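Side-chain contact in glucose-6-phosphate 1-dehydrogenase (Kluyveromyces lactis, PDB 7E6I), which catalyses the NADP-dependent oxidation of glucose 6-phosphate to 6-phosphogluconolactone, probably the rate-limiting entry step of the oxidative pentose phosphate pathway: residues G236-R239 with D240-N244. Numbering follows the deposited sequence.
With BG6 (6-O-phosphono-beta-D-glucopyranose), chain B.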
# COMPACT_ATOMS: atom_id res chain seq x y z
N GLY A 236 8.21 5.45 13.33
CA GLY A 236 7.41 6.65 13.26
C GLY A 236 6.36 6.59 12.16
O GLY A 236 6.45 5.80 11.22
N ILE A 237 5.34 7.45 12.28
CA ILE A 237 4.18 7.33 11.41
C ILE A 237 4.53 7.69 9.98
O ILE A 237 3.96 7.14 9.03
CB ILE A 237 3.01 8.19 11.93
CG1 ILE A 237 1.69 7.76 11.30
CG2 ILE A 237 3.24 9.67 11.66
CD1 ILE A 237 1.29 6.37 11.65
N ILE A 238 5.50 8.59 9.81
CA ILE A 238 5.85 9.04 8.48
C ILE A 238 6.45 7.90 7.68
O ILE A 238 6.00 7.59 6.57
CB ILE A 238 6.80 10.25 8.56
CG1 ILE A 238 6.09 11.38 9.31
CG2 ILE A 238 7.20 10.70 7.17
CD1 ILE A 238 6.95 12.55 9.61
N ARG A 239 7.43 7.21 8.26
CA ARG A 239 7.98 6.02 7.62
C ARG A 239 6.95 4.92 7.51
O ARG A 239 6.99 4.13 6.56
CB ARG A 239 9.17 5.49 8.42
CG ARG A 239 10.50 6.02 8.01
CD ARG A 239 11.61 5.13 8.52
NE ARG A 239 12.85 5.87 8.56
CZ ARG A 239 13.20 6.68 9.55
NH1 ARG A 239 12.38 6.83 10.59
NH2 ARG A 239 14.36 7.33 9.51
N ASP A 240 6.06 4.81 8.49
CA ASP A 240 5.19 3.64 8.55
C ASP A 240 4.20 3.61 7.39
O ASP A 240 3.98 2.55 6.80
CB ASP A 240 4.46 3.57 9.89
CG ASP A 240 3.85 2.19 10.14
OD1 ASP A 240 4.46 1.16 9.75
OD2 ASP A 240 2.74 2.12 10.72
N VAL A 241 3.58 4.75 7.06
CA VAL A 241 2.49 4.75 6.08
C VAL A 241 2.55 5.92 5.11
O VAL A 241 1.93 5.88 4.05
CB VAL A 241 1.11 4.73 6.77
CG1 VAL A 241 0.99 3.52 7.72
CG2 VAL A 241 0.84 6.06 7.48
N MET A 242 3.26 6.99 5.47
CA MET A 242 3.21 8.18 4.62
C MET A 242 4.22 8.12 3.48
O MET A 242 3.86 8.38 2.33
CB MET A 242 3.42 9.45 5.46
CG MET A 242 2.55 9.49 6.72
SD MET A 242 2.58 11.06 7.63
CE MET A 242 2.08 12.20 6.34
N GLN A 243 5.48 7.76 3.78
CA GLN A 243 6.50 7.59 2.74
C GLN A 243 6.10 6.54 1.69
O GLN A 243 6.60 6.58 0.56
CB GLN A 243 7.83 7.21 3.41
CG GLN A 243 9.05 7.03 2.48
CD GLN A 243 9.11 5.65 1.83
OE1 GLN A 243 8.52 4.68 2.31
NE2 GLN A 243 9.81 5.57 0.70
N ASN A 244 5.24 5.59 2.05
CA ASN A 244 4.89 4.53 1.10
C ASN A 244 3.42 4.59 0.72
O ASN A 244 3.09 5.14 -0.34
CB ASN A 244 5.25 3.15 1.68
CG ASN A 244 5.10 3.10 3.18
OD1 ASN A 244 4.01 2.87 3.70
ND2 ASN A 244 6.19 3.30 3.88
C1 BG6 B . 1.31 -1.14 7.52
C2 BG6 B . 1.74 -0.30 8.72
O1 BG6 B . 2.11 -0.97 6.42
O5 BG6 B . -0.08 -0.75 7.12
C3 BG6 B . 0.78 -0.44 9.85
O2 BG6 B . 3.06 -0.65 9.16
C4 BG6 B . -0.60 -0.03 9.44
O3 BG6 B . 1.18 0.42 10.95
C5 BG6 B . -1.06 -0.84 8.23
O4 BG6 B . -1.48 -0.23 10.55
C6 BG6 B . -2.37 -0.36 7.66
O6 BG6 B . -2.67 -1.17 6.54
P BG6 B . -4.27 -1.46 6.20
O1P BG6 B . -4.85 -0.06 6.15
O2P BG6 B . -4.85 -2.30 7.32
O3P BG6 B . -4.48 -2.22 4.89
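Asp240 N bonds to Gly236 O and Val241 N to Ile237 O as in an alpha-helix, but Ile238 O then takes Gln243 N at 2.8 Å in a nearly straight bond (170°), with only a weak bond from Met242 N, so the helix widens into a pi-type turn. The side-chain amide of Asn244 fills in for the backbone at the next carbonyl: its ND2 reaches Arg239 O at 2.9 Å, close to the amide plane, and also donates to Gln243 OE1 at 3.1 Å. An aspartate in place of Asn244 would probably lose both bonds, setting a carboxylate against the two oxygens. This bulged first part of helix 236-254 borders the substrate pocket. With CG anti to the backbone N (chi1 -165°), the Asp240 carboxylate grips glucose 6-phosphate in a fork, OD1 accepting from sugar O2 and OD2 from O3, both at very short modelled distances. Lys153 bonds to Asp240 O, beside the Asn244 side chain, which also lies next to His245, the probable proton acceptor. Away from the sugar, Met242 SD packs obliquely against Ile238 CG1 at 3.9 Å, between strands 316-321 and 333-338 of the mixed sheet and helix 433-451, which covers Ile238.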